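Local coordinates for prolyl-tRNA synthetase (Naegleria fowleri, PDB 6UYH), which probably attaches proline to its cognate tRNA in an ATP-dependent reaction, as a class II aminoacyl-tRNA synthetase, at residues Y195-K208 with A217-T229. Sequence-based numbering, arbitrary orientation. Where two conformers were deposited one is given.
Sequences YEELLAVPVIKGTK and ADYTTTVETFIAT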
loop_
_atom_site.group_PDB
_atom_site.type_symbol
_atom_site.label_atom_id
_atom_site.label_comp_id
_atom_site.label_asym_id
_atom_site.label_seq_id
_atom_site.Cartn_x
_atom_site.Cartn_y
_atom_site.Cartn_z
ATOM N N TYR A 195 13.685 -13.899 0.100
ATOM C CA TYR A 195 13.459 -15.177 0.762
ATOM C C TYR A 195 14.571 -15.489 1.760
ATOM O O TYR A 195 14.299 -15.834 2.915
ATOM C CB TYR A 195 13.327 -16.283 -0.274
ATOM C CG TYR A 195 11.929 -16.405 -0.808
ATOM C CD1 TYR A 195 11.594 -15.936 -2.079
ATOM C CD2 TYR A 195 10.921 -16.963 -0.020
ATOM C CE1 TYR A 195 10.292 -16.057 -2.561
ATOM C CE2 TYR A 195 9.628 -17.079 -0.488
ATOM C CZ TYR A 195 9.317 -16.629 -1.757
ATOM O OH TYR A 195 8.019 -16.754 -2.204
ATOM N N GLU A 196 15.832 -15.336 1.347
ATOM C CA GLU A 196 16.926 -15.824 2.189
ATOM C C GLU A 196 17.269 -14.835 3.302
ATOM O O GLU A 196 17.409 -15.230 4.463
ATOM C CB GLU A 196 18.149 -16.146 1.331
ATOM C CG GLU A 196 17.867 -17.339 0.369
ATOM C CD GLU A 196 19.096 -18.114 -0.051
ATOM O OE1 GLU A 196 20.220 -17.745 0.347
ATOM O OE2 GLU A 196 18.926 -19.109 -0.787
ATOM N N GLU A 197 17.379 -13.543 2.978
ATOM C CA GLU A 197 17.841 -12.567 3.965
ATOM C C GLU A 197 16.722 -12.073 4.884
ATOM O O GLU A 197 16.992 -11.734 6.039
ATOM C CB GLU A 197 18.507 -11.376 3.269
ATOM C CG GLU A 197 19.812 -11.736 2.562
ATOM C CD GLU A 197 20.407 -10.585 1.749
ATOM O OE1 GLU A 197 21.197 -10.873 0.826
ATOM O OE2 GLU A 197 20.092 -9.399 2.019
ATOM N N LEU A 198 15.476 -12.024 4.421
ATOM C CA LEU A 198 14.361 -11.611 5.268
ATOM C C LEU A 198 13.617 -12.789 5.885
ATOM O O LEU A 198 13.326 -12.779 7.087
ATOM C CB LEU A 198 13.367 -10.747 4.474
ATOM C CG LEU A 198 13.855 -9.361 4.056
ATOM C CD1 LEU A 198 12.737 -8.601 3.363
ATOM C CD2 LEU A 198 14.361 -8.605 5.272
ATOM N N LEU A 199 13.283 -13.798 5.078
ATOM C CA LEU A 199 12.421 -14.902 5.500
ATOM C C LEU A 199 13.177 -16.162 5.898
ATOM O O LEU A 199 12.539 -17.123 6.355
ATOM C CB LEU A 199 11.423 -15.237 4.380
ATOM C CG LEU A 199 10.629 -14.026 3.857
ATOM C CD1 LEU A 199 9.684 -14.426 2.734
ATOM C CD2 LEU A 199 9.860 -13.321 4.981
ATOM N N ALA A 200 14.504 -16.181 5.731
ATOM C CA ALA A 200 15.347 -17.343 6.033
ATOM C C ALA A 200 14.874 -18.597 5.296
ATOM O O ALA A 200 14.950 -19.709 5.819
ATOM C CB ALA A 200 15.429 -17.589 7.544
ATOM N N VAL A 201 14.394 -18.426 4.069
ATOM C CA VAL A 201 13.926 -19.532 3.232
ATOM C C VAL A 201 14.904 -19.706 2.074
ATOM O O VAL A 201 15.140 -18.750 1.328
ATOM C CB VAL A 201 12.506 -19.289 2.696
ATOM C CG1 VAL A 201 12.172 -20.335 1.627
ATOM C CG2 VAL A 201 11.477 -19.331 3.830
ATOM N N PRO A 202 15.462 -20.893 1.863
ATOM C CA PRO A 202 16.390 -21.083 0.744
ATOM C C PRO A 202 15.644 -21.244 -0.570
ATOM O O PRO A 202 14.503 -21.713 -0.610
ATOM C CB PRO A 202 17.130 -22.374 1.123
ATOM C CG PRO A 202 16.096 -23.164 1.875
ATOM C CD PRO A 202 15.311 -22.117 2.669
ATOM N N VAL A 203 16.308 -20.848 -1.665
ATOM C CA VAL A 203 15.682 -20.869 -2.983
ATOM C C VAL A 203 16.608 -21.550 -3.975
ATOM O O VAL A 203 17.813 -21.691 -3.752
ATOM C CB VAL A 203 15.320 -19.459 -3.523
ATOM C CG1 VAL A 203 14.451 -18.680 -2.548
ATOM C CG2 VAL A 203 16.567 -18.683 -3.880
ATOM N N ILE A 204 16.016 -21.962 -5.093
ATOM C CA ILE A 204 16.748 -22.448 -6.257
ATOM C C ILE A 204 16.315 -21.607 -7.446
ATOM O O ILE A 204 15.119 -21.542 -7.757
ATOM C CB ILE A 204 16.478 -23.932 -6.537
ATOM C CG1 ILE A 204 16.922 -24.793 -5.355
ATOM C CG2 ILE A 204 17.226 -24.354 -7.797
ATOM C CD1 ILE A 204 16.449 -26.226 -5.461
ATOM N N LYS A 205 17.277 -20.966 -8.108
ATOM C CA LYS A 205 16.989 -20.172 -9.295
ATOM C C LYS A 205 16.963 -21.064 -10.529
ATOM O O LYS A 205 17.829 -21.913 -10.706
ATOM C CB LYS A 205 18.060 -19.102 -9.494
ATOM C CG LYS A 205 18.076 -17.989 -8.479
ATOM C CD LYS A 205 19.305 -17.121 -8.746
ATOM C CE LYS A 205 19.337 -15.880 -7.846
ATOM N NZ LYS A 205 20.594 -15.115 -8.107
ATOM N N GLY A 206 16.005 -20.823 -11.415
ATOM C CA GLY A 206 15.983 -21.582 -12.648
ATOM C C GLY A 206 15.103 -20.895 -13.668
ATOM O O GLY A 206 14.456 -19.887 -13.386
ATOM N N THR A 207 15.109 -21.446 -14.876
ATOM C CA THR A 207 14.169 -21.028 -15.904
ATOM C C THR A 207 13.020 -22.028 -15.964
ATOM O O THR A 207 13.212 -23.222 -15.742
ATOM C CB THR A 207 14.848 -20.947 -17.275
ATOM O OG1 THR A 207 15.393 -22.226 -17.596
ATOM C CG2 THR A 207 15.976 -19.938 -17.252
ATOM N N LYS A 208 11.826 -21.535 -16.266
ATOM C CA LYS A 208 10.697 -22.430 -16.470
ATOM C C LYS A 208 10.745 -23.068 -17.857
ATOM O O LYS A 208 11.327 -22.526 -18.804
ATOM C CB LYS A 208 9.377 -21.682 -16.278
ATOM C CG LYS A 208 9.106 -21.313 -14.842
ATOM C CD LYS A 208 7.696 -20.782 -14.694
ATOM C CE LYS A 208 7.447 -20.268 -13.292
ATOM N NZ LYS A 208 6.047 -19.790 -13.157
ATOM N N ALA A 217 5.913 -14.464 -22.601
ATOM C CA ALA A 217 7.326 -14.208 -22.357
ATOM C C ALA A 217 8.202 -14.961 -23.344
ATOM O O ALA A 217 7.853 -16.048 -23.815
ATOM C CB ALA A 217 7.721 -14.593 -20.923
ATOM N N ASP A 218 9.350 -14.360 -23.670
ATOM C CA ASP A 218 10.393 -15.116 -24.355
ATOM C C ASP A 218 10.976 -16.176 -23.432
ATOM O O ASP A 218 11.177 -17.323 -23.847
ATOM C CB ASP A 218 11.486 -14.181 -24.868
ATOM C CG ASP A 218 11.129 -13.547 -26.208
ATOM O OD1 ASP A 218 10.154 -14.000 -26.850
ATOM O OD2 ASP A 218 11.822 -12.593 -26.618
ATOM N N TYR A 219 11.251 -15.816 -22.179
ATOM C CA TYR A 219 11.652 -16.804 -21.187
ATOM C C TYR A 219 11.261 -16.307 -19.803
ATOM O O TYR A 219 11.151 -15.100 -19.570
ATOM C CB TYR A 219 13.153 -17.107 -21.246
ATOM C CG TYR A 219 14.073 -15.953 -20.900
ATOM C CD1 TYR A 219 14.658 -15.179 -21.901
ATOM C CD2 TYR A 219 14.387 -15.660 -19.579
ATOM C CE1 TYR A 219 15.515 -14.134 -21.596
ATOM C CE2 TYR A 219 15.231 -14.605 -19.261
ATOM C CZ TYR A 219 15.792 -13.854 -20.270
ATOM O OH TYR A 219 16.637 -12.821 -19.956
ATOM N N THR A 220 11.053 -17.258 -18.889
ATOM C CA THR A 220 10.589 -16.988 -17.535
ATOM C C THR A 220 11.582 -17.569 -16.540
ATOM O O THR A 220 11.968 -18.740 -16.661
ATOM C CB THR A 220 9.202 -17.601 -17.306
ATOM O OG1 THR A 220 8.244 -16.949 -18.147
ATOM C CG2 THR A 220 8.771 -17.452 -15.854
ATOM N N THR A 221 11.996 -16.759 -15.566
ATOM C CA THR A 221 12.831 -17.253 -14.481
ATOM C C THR A 221 12.008 -17.284 -13.199
ATOM O O THR A 221 11.014 -16.564 -13.061
ATOM C CB THR A 221 14.104 -16.398 -14.279
ATOM O OG1 THR A 221 13.756 -15.080 -13.817
ATOM C CG2 THR A 221 14.901 -16.299 -15.591
ATOM N N THR A 222 12.411 -18.155 -12.271
ATOM C CA THR A 222 11.667 -18.365 -11.036
ATOM C C THR A 222 12.645 -18.606 -9.896
ATOM O O THR A 222 13.776 -19.036 -10.120
ATOM C CB THR A 222 10.699 -19.569 -11.184
ATOM O OG1 THR A 222 10.008 -19.804 -9.955
ATOM C CG2 THR A 222 11.455 -20.835 -11.577
ATOM N N VAL A 223 12.214 -18.304 -8.670
ATOM C CA VAL A 223 12.859 -18.837 -7.471
ATOM C C VAL A 223 11.941 -19.916 -6.908
ATOM O O VAL A 223 10.790 -19.642 -6.544
ATOM C CB VAL A 223 13.166 -17.750 -6.425
ATOM C CG1 VAL A 223 14.393 -16.941 -6.859
ATOM C CG2 VAL A 223 11.965 -16.809 -6.210
ATOM N N GLU A 224 12.431 -21.147 -6.882
ATOM C CA GLU A 224 11.675 -22.266 -6.335
ATOM C C GLU A 224 11.985 -22.434 -4.857
ATOM O O GLU A 224 13.137 -22.293 -4.438
ATOM C CB GLU A 224 12.008 -23.555 -7.079
ATOM C CG GLU A 224 11.541 -23.533 -8.529
ATOM C CD GLU A 224 10.036 -23.419 -8.636
ATOM O OE1 GLU A 224 9.341 -24.327 -8.123
ATOM O OE2 GLU A 224 9.550 -22.415 -9.203
ATOM N N THR A 225 10.947 -22.725 -4.072
ATOM C CA THR A 225 11.076 -23.015 -2.650
ATOM C C THR A 225 10.483 -24.389 -2.387
ATOM O O THR A 225 9.819 -24.976 -3.248
ATOM C CB THR A 225 10.381 -21.961 -1.776
ATOM O OG1 THR A 225 8.979 -21.962 -2.049
ATOM C CG2 THR A 225 10.943 -20.547 -2.045
ATOM N N PHE A 226 10.737 -24.915 -1.189
ATOM C CA PHE A 226 10.444 -26.318 -0.916
ATOM C C PHE A 226 9.815 -26.490 0.458
ATOM O O PHE A 226 10.346 -25.991 1.455
ATOM C CB PHE A 226 11.717 -27.160 -1.003
ATOM C CG PHE A 226 11.503 -28.621 -0.728
ATOM C CD1 PHE A 226 10.732 -29.404 -1.585
ATOM C CD2 PHE A 226 12.101 -29.227 0.370
ATOM C CE1 PHE A 226 10.555 -30.774 -1.340
ATOM C CE2 PHE A 226 11.933 -30.603 0.610
ATOM C CZ PHE A 226 11.155 -31.363 -0.255
ATOM N N ILE A 227 8.708 -27.229 0.507
ATOM C CA ILE A 227 8.018 -27.529 1.759
ATOM C C ILE A 227 8.366 -28.969 2.131
ATOM O O ILE A 227 7.820 -29.916 1.565
ATOM C CB ILE A 227 6.505 -27.322 1.640
ATOM C CG1 ILE A 227 6.202 -25.946 1.020
ATOM C CG2 ILE A 227 5.830 -27.470 3.030
ATOM C CD1 ILE A 227 6.857 -24.744 1.724
ATOM N N ALA A 228 9.247 -29.136 3.123
ATOM C CA ALA A 228 9.748 -30.467 3.468
ATOM C C ALA A 228 8.665 -31.380 4.035
ATOM O O ALA A 228 8.732 -32.601 3.844
ATOM C CB ALA A 228 10.902 -30.351 4.467
ATOM N N THR A 229 7.679 -30.830 4.757
ATOM C CA THR A 229 6.721 -31.689 5.454
ATOM C C THR A 229 5.969 -32.594 4.482
ATOM O O THR A 229 5.847 -33.801 4.712
ATOM C CB THR A 229 5.737 -30.850 6.276
ATOM O OG1 THR A 229 6.448 -30.192 7.330
ATOM C CG2 THR A 229 4.670 -31.761 6.916
HETATM O O HOH W 1 12.686 -23.559 0.425
HETATM O O HOH W 2 11.461 -19.916 -19.960
HETATM O O HOH W 3 7.340 -18.950 -10.092
#
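K208 and T220 meet at one end of an antiparallel β-hairpin, strands 204-207 and 219-227, within the class II synthetase core. Two hydrogen-bonded pairs, I204 with E224 and G206 with T222, alternate with the non-hydrogen-bonded pairs K205-V223 and T207-T221. The E224 N-H reaches I204 O almost straight (174° at the hydrogen), and K208 N continues the pairing with a 2.8 Å bond to T220 O. T222 CG2 lies 3.6 Å from G206 O.

The K208 side chain runs back over the second strand. Its CB lies near T220 O; CG touches the CG2 methyls of both T220 and T222; CD comes within 3.7 Å of T220 CG2; and CE passes over T222 CB. The chain is extended beyond CG, and NZ ends in a weak contact with a water that donates to T222 OG1; the side chain comes within about 5 Å of the bound AMPPNP (nearest atoms). T222 OG1, anti to its backbone N (chi1 178°), donates to the anti lone pair of E224 OE2, while Q235 binds OE1; the carboxylate is thus gripped at both oxygens.

At the other end, Y195 in the last turn of helix 177-198, with V201 and V203 from the connection that follows, packs on the hairpin. T225 CG2 stands over one face of the Y195 ring, 4.1 Å from its centroid in a CH-π contact, and also touches CG1 of V201 and of V203. V223 CG2 approaches Y195 CE1, and the Y195 hydroxyl is hydrogen-bonded to G236 O, tying the helix to the adjoining strand 232-243 as well. Water continues the strand pairing beyond the direct bonds: one molecule donates to P202 O and accepts from F226 N, while another bridges K208 O and T220 N, 2.9 Å from each.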